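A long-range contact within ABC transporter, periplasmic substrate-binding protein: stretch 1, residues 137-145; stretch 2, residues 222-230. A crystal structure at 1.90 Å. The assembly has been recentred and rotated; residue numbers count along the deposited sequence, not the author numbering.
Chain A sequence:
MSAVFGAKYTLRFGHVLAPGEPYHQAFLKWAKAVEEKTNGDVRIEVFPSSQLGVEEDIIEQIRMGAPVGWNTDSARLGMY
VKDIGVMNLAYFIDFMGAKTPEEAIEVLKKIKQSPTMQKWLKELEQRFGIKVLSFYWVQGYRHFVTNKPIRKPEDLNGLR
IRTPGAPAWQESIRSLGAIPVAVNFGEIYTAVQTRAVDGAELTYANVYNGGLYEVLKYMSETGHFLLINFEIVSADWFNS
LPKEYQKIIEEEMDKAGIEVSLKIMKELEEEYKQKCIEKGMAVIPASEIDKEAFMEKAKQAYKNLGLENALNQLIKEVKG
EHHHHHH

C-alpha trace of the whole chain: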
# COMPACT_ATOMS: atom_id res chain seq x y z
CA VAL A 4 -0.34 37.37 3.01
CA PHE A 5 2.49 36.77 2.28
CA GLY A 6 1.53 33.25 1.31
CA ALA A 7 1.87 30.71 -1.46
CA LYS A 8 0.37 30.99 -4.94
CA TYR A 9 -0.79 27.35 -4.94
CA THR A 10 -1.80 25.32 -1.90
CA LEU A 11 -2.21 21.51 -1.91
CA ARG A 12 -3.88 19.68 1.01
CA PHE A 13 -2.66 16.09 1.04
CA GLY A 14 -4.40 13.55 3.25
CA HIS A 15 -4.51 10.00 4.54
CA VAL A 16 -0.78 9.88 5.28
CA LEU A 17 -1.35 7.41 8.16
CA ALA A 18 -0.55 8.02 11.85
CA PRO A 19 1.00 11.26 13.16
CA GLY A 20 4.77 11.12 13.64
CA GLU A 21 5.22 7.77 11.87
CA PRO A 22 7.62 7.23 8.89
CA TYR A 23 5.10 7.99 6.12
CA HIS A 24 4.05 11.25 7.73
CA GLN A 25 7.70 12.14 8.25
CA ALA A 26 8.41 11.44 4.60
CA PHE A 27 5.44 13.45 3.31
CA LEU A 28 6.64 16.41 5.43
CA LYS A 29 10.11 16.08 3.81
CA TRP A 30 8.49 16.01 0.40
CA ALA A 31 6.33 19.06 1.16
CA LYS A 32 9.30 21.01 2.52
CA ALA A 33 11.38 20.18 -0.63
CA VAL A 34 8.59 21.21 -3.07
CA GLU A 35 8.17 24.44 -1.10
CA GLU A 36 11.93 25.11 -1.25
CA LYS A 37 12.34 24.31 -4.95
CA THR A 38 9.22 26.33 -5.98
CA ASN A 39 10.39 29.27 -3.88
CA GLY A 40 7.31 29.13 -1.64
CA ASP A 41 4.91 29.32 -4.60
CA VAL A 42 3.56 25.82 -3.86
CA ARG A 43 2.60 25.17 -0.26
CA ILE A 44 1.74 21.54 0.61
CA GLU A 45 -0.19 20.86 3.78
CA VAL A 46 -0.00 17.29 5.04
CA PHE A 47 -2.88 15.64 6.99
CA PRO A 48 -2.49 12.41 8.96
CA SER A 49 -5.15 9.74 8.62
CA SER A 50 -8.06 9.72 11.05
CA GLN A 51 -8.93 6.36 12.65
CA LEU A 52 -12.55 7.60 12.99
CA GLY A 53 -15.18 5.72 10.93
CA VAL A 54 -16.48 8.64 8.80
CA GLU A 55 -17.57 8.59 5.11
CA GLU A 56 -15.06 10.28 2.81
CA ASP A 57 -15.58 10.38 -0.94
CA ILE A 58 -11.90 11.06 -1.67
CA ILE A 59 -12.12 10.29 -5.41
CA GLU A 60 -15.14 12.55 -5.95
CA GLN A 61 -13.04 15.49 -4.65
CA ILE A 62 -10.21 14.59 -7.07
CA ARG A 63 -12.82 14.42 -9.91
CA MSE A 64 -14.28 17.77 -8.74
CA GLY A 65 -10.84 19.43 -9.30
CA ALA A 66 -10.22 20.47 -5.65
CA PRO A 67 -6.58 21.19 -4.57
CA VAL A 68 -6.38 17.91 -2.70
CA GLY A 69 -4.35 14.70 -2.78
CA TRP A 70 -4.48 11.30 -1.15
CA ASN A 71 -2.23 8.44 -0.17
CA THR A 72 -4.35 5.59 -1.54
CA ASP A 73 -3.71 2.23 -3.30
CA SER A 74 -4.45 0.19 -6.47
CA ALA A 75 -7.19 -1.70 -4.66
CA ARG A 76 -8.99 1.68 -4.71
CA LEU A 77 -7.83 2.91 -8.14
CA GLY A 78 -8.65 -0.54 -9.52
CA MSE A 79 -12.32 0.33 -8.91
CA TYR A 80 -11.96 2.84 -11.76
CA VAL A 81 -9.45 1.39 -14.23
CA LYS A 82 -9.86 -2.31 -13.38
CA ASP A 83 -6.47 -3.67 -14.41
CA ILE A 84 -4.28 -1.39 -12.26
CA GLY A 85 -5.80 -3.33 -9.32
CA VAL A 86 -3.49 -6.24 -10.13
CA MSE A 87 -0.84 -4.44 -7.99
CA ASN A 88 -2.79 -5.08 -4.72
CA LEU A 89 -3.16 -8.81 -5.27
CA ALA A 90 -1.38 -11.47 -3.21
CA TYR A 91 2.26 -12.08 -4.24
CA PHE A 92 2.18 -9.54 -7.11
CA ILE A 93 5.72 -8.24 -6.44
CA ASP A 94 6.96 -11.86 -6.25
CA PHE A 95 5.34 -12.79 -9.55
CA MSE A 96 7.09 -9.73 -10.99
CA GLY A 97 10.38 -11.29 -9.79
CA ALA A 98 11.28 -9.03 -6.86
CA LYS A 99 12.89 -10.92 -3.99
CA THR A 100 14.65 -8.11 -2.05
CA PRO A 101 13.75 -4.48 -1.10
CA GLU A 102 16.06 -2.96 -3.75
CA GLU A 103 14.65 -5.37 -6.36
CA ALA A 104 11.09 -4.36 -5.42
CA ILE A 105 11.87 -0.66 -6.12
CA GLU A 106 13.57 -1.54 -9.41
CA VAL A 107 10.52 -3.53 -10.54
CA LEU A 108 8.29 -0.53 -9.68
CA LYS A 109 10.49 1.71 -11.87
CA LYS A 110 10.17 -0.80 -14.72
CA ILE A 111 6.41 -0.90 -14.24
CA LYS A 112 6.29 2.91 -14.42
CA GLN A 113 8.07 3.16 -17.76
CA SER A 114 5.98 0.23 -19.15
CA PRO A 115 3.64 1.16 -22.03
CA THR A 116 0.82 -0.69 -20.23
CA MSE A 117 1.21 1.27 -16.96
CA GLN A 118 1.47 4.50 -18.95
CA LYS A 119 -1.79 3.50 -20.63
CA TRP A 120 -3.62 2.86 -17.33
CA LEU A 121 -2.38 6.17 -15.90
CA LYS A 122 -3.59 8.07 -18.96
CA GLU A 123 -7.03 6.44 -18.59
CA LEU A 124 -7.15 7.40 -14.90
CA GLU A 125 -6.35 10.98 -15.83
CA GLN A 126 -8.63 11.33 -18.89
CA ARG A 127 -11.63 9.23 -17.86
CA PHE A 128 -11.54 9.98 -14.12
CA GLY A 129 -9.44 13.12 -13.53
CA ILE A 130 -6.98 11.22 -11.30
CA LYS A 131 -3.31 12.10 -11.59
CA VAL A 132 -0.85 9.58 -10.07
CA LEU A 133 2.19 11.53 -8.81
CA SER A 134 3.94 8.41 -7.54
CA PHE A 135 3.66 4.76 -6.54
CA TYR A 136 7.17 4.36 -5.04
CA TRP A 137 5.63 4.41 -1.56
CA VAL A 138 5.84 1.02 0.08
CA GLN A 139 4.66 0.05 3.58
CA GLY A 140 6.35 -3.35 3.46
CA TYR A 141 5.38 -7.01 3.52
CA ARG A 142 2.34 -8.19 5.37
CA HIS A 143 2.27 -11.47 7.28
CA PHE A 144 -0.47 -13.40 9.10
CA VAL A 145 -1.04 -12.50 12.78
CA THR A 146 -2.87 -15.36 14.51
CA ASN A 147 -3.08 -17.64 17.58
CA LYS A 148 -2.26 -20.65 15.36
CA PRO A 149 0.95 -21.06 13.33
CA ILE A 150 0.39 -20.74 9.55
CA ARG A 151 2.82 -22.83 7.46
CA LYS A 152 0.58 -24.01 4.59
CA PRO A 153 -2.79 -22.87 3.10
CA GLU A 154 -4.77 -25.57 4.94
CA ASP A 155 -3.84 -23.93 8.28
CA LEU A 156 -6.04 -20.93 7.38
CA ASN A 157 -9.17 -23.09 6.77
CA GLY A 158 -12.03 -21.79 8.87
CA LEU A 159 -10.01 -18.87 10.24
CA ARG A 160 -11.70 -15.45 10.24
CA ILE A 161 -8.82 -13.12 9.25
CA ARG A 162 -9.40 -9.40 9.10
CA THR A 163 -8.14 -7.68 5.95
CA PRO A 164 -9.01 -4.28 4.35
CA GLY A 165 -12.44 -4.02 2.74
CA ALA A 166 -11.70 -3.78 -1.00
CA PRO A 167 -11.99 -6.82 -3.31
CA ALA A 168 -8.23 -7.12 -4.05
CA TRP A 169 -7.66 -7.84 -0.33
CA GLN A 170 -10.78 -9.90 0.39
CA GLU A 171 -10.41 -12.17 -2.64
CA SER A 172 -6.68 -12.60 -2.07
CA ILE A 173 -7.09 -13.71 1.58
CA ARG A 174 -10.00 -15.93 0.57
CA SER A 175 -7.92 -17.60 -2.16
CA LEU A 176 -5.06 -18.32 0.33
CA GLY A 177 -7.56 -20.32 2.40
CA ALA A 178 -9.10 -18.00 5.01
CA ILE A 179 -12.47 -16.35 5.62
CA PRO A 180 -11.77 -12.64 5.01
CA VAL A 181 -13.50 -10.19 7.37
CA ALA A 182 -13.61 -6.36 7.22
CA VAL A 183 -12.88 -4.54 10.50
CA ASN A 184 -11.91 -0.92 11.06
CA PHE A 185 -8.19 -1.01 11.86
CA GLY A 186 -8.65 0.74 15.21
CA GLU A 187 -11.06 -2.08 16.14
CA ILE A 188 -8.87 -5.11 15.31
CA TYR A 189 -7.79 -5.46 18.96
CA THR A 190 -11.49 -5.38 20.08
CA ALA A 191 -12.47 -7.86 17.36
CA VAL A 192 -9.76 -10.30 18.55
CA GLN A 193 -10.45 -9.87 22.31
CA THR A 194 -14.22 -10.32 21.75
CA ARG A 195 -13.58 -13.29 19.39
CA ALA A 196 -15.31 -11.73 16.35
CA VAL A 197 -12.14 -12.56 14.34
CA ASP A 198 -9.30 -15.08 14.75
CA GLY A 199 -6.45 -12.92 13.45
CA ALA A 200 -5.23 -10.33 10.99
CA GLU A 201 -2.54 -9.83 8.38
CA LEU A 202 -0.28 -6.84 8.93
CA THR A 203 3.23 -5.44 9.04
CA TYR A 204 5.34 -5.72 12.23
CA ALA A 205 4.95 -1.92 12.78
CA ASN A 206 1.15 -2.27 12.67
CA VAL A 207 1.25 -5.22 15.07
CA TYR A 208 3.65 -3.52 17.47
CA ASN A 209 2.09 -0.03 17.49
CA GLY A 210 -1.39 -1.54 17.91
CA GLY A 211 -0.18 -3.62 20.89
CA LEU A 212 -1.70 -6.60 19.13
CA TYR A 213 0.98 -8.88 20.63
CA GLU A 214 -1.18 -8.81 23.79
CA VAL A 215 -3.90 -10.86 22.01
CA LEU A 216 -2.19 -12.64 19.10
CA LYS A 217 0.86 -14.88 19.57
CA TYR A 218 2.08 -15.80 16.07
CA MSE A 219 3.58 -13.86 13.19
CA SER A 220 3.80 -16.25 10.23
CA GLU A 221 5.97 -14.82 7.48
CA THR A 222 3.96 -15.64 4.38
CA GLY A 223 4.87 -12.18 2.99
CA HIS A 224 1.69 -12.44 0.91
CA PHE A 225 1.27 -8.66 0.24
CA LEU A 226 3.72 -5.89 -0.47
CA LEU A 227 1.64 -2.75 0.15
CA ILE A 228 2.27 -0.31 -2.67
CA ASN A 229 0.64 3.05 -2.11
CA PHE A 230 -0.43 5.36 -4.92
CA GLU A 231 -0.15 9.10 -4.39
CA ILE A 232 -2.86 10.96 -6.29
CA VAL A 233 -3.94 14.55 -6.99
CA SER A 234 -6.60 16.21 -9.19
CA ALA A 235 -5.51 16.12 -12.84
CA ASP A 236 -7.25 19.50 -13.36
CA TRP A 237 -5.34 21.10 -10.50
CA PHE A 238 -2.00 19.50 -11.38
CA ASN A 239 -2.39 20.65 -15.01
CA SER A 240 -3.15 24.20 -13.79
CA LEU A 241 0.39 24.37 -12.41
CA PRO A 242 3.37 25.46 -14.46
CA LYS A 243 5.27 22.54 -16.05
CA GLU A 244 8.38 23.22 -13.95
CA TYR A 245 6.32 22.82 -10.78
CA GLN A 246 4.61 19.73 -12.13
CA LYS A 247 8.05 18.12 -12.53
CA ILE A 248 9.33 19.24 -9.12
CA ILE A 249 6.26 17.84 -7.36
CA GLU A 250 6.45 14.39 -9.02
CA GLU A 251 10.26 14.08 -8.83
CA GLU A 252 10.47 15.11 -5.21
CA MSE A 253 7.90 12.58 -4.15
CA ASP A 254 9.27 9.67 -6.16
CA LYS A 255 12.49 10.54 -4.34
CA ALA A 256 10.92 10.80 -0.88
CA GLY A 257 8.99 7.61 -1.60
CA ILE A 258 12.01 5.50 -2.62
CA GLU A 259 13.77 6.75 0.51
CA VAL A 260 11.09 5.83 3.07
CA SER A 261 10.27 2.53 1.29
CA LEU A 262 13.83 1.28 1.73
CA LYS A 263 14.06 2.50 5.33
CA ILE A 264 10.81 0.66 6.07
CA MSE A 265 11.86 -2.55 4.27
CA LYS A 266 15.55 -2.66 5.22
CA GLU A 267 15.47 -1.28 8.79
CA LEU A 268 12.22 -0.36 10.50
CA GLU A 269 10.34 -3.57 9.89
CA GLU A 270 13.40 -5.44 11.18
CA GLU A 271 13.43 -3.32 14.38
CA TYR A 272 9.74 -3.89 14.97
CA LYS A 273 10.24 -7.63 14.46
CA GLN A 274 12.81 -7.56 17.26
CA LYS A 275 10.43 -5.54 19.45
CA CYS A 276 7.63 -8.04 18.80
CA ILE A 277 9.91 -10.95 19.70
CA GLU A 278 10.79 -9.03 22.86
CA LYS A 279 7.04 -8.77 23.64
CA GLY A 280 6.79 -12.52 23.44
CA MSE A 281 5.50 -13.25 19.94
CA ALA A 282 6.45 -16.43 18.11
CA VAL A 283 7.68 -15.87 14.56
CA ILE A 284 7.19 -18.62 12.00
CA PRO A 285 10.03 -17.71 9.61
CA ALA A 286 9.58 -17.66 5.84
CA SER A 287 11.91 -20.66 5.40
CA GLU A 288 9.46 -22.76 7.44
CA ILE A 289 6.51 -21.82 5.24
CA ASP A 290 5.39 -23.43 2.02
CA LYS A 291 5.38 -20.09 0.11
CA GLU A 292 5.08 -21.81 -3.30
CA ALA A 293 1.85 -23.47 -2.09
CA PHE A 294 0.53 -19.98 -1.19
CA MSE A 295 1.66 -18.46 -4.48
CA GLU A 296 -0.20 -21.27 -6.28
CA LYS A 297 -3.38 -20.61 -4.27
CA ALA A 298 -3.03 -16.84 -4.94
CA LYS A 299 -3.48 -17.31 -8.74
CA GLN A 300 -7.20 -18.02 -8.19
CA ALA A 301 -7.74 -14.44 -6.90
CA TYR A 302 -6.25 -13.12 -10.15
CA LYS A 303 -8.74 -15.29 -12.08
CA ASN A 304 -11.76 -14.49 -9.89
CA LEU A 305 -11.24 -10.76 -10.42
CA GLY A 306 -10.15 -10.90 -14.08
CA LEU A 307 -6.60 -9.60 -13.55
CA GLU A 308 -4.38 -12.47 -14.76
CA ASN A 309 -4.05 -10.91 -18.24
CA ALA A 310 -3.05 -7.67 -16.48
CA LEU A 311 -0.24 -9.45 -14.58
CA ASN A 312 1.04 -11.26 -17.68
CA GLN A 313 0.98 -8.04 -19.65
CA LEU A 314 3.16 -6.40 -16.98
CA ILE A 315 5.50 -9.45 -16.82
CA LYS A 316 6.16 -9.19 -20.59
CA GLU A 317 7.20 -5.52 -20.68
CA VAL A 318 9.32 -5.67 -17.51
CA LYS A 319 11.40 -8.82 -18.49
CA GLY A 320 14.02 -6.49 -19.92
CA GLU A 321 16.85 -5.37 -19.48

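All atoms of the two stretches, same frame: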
# COMPACT_ATOMS: atom_id res chain seq x y z
N TRP A 137 5.90 4.24 -2.99
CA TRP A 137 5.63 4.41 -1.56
C TRP A 137 5.19 3.05 -1.08
O TRP A 137 4.12 2.58 -1.45
CB TRP A 137 4.55 5.47 -1.35
CG TRP A 137 5.10 6.85 -1.57
CD1 TRP A 137 5.42 7.42 -2.76
CD2 TRP A 137 5.43 7.81 -0.56
NE1 TRP A 137 5.94 8.68 -2.55
CE2 TRP A 137 5.95 8.94 -1.21
CE3 TRP A 137 5.34 7.82 0.84
CZ2 TRP A 137 6.37 10.08 -0.51
CZ3 TRP A 137 5.76 8.95 1.53
CH2 TRP A 137 6.26 10.06 0.86
N VAL A 138 6.04 2.41 -0.29
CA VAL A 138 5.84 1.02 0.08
C VAL A 138 5.82 0.89 1.61
O VAL A 138 6.69 1.41 2.29
CB VAL A 138 6.93 0.15 -0.61
CG1 VAL A 138 7.10 -1.18 0.04
CG2 VAL A 138 6.59 -0.01 -2.11
N GLN A 139 4.78 0.24 2.13
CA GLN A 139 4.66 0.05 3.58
C GLN A 139 5.32 -1.24 4.05
O GLN A 139 5.51 -1.43 5.24
CB GLN A 139 3.20 0.09 3.99
CG GLN A 139 2.66 1.49 4.15
CD GLN A 139 1.25 1.48 4.62
OE1 GLN A 139 0.96 0.93 5.68
NE2 GLN A 139 0.35 2.06 3.84
N GLY A 140 5.67 -2.12 3.11
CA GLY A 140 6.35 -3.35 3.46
C GLY A 140 5.48 -4.57 3.31
O GLY A 140 4.31 -4.46 2.93
N TYR A 141 6.06 -5.73 3.61
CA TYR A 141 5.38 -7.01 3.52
C TYR A 141 4.48 -7.26 4.70
O TYR A 141 4.85 -7.02 5.85
CB TYR A 141 6.37 -8.17 3.45
CG TYR A 141 7.15 -8.14 2.20
CD1 TYR A 141 6.67 -8.75 1.04
CD2 TYR A 141 8.32 -7.42 2.11
CE1 TYR A 141 7.37 -8.70 -0.12
CE2 TYR A 141 9.03 -7.37 0.95
CZ TYR A 141 8.55 -8.01 -0.16
OH TYR A 141 9.25 -7.93 -1.32
N ARG A 142 3.32 -7.82 4.39
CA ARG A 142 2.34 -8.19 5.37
C ARG A 142 2.38 -9.69 5.58
O ARG A 142 2.63 -10.47 4.65
CB ARG A 142 0.96 -7.72 4.90
CG ARG A 142 0.87 -6.22 4.96
CD ARG A 142 -0.26 -5.63 4.20
NE ARG A 142 -1.56 -5.83 4.84
CZ ARG A 142 -2.33 -4.89 5.41
NH1 ARG A 142 -1.95 -3.64 5.48
NH2 ARG A 142 -3.51 -5.23 5.90
N HIS A 143 2.16 -10.08 6.84
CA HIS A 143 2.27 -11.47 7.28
C HIS A 143 1.03 -11.79 8.10
O HIS A 143 0.38 -10.87 8.56
CB HIS A 143 3.53 -11.64 8.16
CG HIS A 143 4.81 -11.28 7.46
ND1 HIS A 143 5.21 -11.88 6.28
CD2 HIS A 143 5.77 -10.38 7.77
CE1 HIS A 143 6.36 -11.35 5.89
NE2 HIS A 143 6.73 -10.45 6.79
N PHE A 144 0.70 -13.05 8.29
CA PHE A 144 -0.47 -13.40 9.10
C PHE A 144 -0.18 -13.24 10.60
O PHE A 144 0.89 -13.61 11.04
CB PHE A 144 -0.90 -14.83 8.82
CG PHE A 144 -1.62 -14.99 7.52
CD1 PHE A 144 -2.93 -14.60 7.39
CD2 PHE A 144 -0.97 -15.49 6.42
CE1 PHE A 144 -3.61 -14.74 6.19
CE2 PHE A 144 -1.63 -15.63 5.22
CZ PHE A 144 -2.95 -15.25 5.11
N VAL A 145 -1.16 -12.72 11.35
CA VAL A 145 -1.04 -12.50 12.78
C VAL A 145 -2.20 -13.28 13.38
O VAL A 145 -3.36 -12.93 13.17
CB VAL A 145 -1.15 -11.02 13.21
CG1 VAL A 145 -0.42 -10.82 14.59
CG2 VAL A 145 -0.56 -10.07 12.16
N THR A 222 4.41 -15.29 5.71
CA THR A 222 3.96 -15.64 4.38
C THR A 222 4.32 -14.55 3.38
O THR A 222 4.43 -14.84 2.20
CB THR A 222 2.47 -15.84 4.33
OG1 THR A 222 1.83 -14.78 5.03
CG2 THR A 222 2.07 -17.18 4.96
N GLY A 223 4.48 -13.31 3.85
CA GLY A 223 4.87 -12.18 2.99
C GLY A 223 3.96 -12.06 1.76
O GLY A 223 4.41 -11.75 0.66
N HIS A 224 2.68 -12.31 1.98
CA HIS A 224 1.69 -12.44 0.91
C HIS A 224 1.25 -11.12 0.23
O HIS A 224 0.71 -11.17 -0.89
CB HIS A 224 0.46 -13.19 1.44
CG HIS A 224 -0.15 -12.54 2.64
ND1 HIS A 224 0.18 -12.89 3.93
CD2 HIS A 224 -1.02 -11.51 2.75
CE1 HIS A 224 -0.46 -12.12 4.78
NE2 HIS A 224 -1.21 -11.27 4.09
N PHE A 225 1.44 -9.97 0.88
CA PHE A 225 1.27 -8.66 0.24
C PHE A 225 2.51 -7.82 0.44
O PHE A 225 3.12 -7.84 1.51
CB PHE A 225 0.11 -7.83 0.81
CG PHE A 225 -1.26 -8.42 0.64
CD1 PHE A 225 -1.76 -8.72 -0.62
CD2 PHE A 225 -2.07 -8.58 1.73
CE1 PHE A 225 -3.02 -9.23 -0.75
CE2 PHE A 225 -3.33 -9.09 1.60
CZ PHE A 225 -3.82 -9.42 0.36
N LEU A 226 2.89 -7.09 -0.61
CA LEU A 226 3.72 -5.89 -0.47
C LEU A 226 2.82 -4.70 -0.74
O LEU A 226 2.36 -4.53 -1.87
CB LEU A 226 4.89 -5.90 -1.45
CG LEU A 226 5.80 -4.69 -1.32
CD1 LEU A 226 6.51 -4.69 0.03
CD2 LEU A 226 6.76 -4.60 -2.49
N LEU A 227 2.56 -3.89 0.27
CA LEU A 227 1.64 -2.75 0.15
C LEU A 227 2.27 -1.58 -0.59
O LEU A 227 3.18 -0.89 -0.07
CB LEU A 227 1.09 -2.34 1.52
CG LEU A 227 0.12 -1.15 1.59
CD1 LEU A 227 -0.85 -1.11 0.42
CD2 LEU A 227 -0.64 -1.22 2.94
N ILE A 228 1.81 -1.39 -1.82
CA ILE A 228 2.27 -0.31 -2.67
C ILE A 228 1.21 0.77 -2.62
O ILE A 228 0.07 0.55 -3.03
CB ILE A 228 2.42 -0.79 -4.12
CG1 ILE A 228 3.40 -1.96 -4.22
CG2 ILE A 228 2.89 0.37 -5.01
CD1 ILE A 228 3.25 -2.74 -5.55
N ASN A 229 1.57 1.94 -2.13
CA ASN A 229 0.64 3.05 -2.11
C ASN A 229 0.77 3.89 -3.36
O ASN A 229 1.87 4.04 -3.92
CB ASN A 229 0.83 3.90 -0.86
CG ASN A 229 0.33 3.22 0.40
OD1 ASN A 229 1.12 2.84 1.27
ND2 ASN A 229 -0.98 3.03 0.49
N PHE A 230 -0.37 4.44 -3.79
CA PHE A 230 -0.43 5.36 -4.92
C PHE A 230 -0.77 6.74 -4.41
O PHE A 230 -1.66 6.91 -3.61
CB PHE A 230 -1.50 4.89 -5.90
CG PHE A 230 -1.04 3.81 -6.80
CD1 PHE A 230 -0.93 4.04 -8.16
CD2 PHE A 230 -0.67 2.57 -6.29
CE1 PHE A 230 -0.49 3.04 -8.99
CE2 PHE A 230 -0.22 1.58 -7.13
CZ PHE A 230 -0.14 1.82 -8.49
O HOH W 1 -2.56 2.75 3.22

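Two antiparallel strands, their axes 4.7 Å apart at closest approach and their N-to-C directions 156° apart, bury 907 Å² between them. Four well-aligned main-chain hydrogen bonds join them. Asn229 N donates to Trp137 O at 2.7 Å, Gln139 N to Leu227 O at 2.9 Å, Leu227 N to Gly140 O at 3.2 Å, and Arg142 N to Phe225 O at 2.9 Å. The ladder is not perfectly regular: Leu227 bonds through its carbonyl to Gln139 but through its amide to Gly140, and Gly140 N is left buried without a partner, as is Asn229 O. Gly140, at phi 109° and psi 180°, holds a conformation in which a CB would jam against the preceding carbonyl oxygen.

Near the start of the second stretch the pattern loosens, and a side chain takes over. His224 N reaches Arg142 O at 3.2 Å in a weak, bent bond, while Gly223 N donates to His143 ND1 at 2.9 Å, which requires that nitrogen to be unprotonated. Gly223 has positive phi, which favours glycine; an ideal CB there would sit only 3.5 Å from His143 CE1.

Side-chain amides pair as well. Gln139 NE2 donates to Asn229 OD1 at 2.8 Å, and a water accepts from both Gln139 NE2 and Asn229 ND2, so one molecule ties the two amides together again. Arg142 NH1 lies 3.7 Å from Leu227 CD2; Arg142 NE and NH2 bond elsewhere in the structure.

Apolar packing centres on Leu226. Its CD1 lies 3.6 Å from Val138 CG1 and sits over the Tyr141 ring face, 3.8 Å from Tyr141 CE2, a CH-pi contact nearly along the ring normal. Beside the Gly223-His143 bond, the Phe144 and His224 rings meet obliquely, centroids 4.4 Å apart; Thr222 OG1 and His224 ND1 hydrogen-bond at 2.7 Å, and His224 NE2 bonds elsewhere.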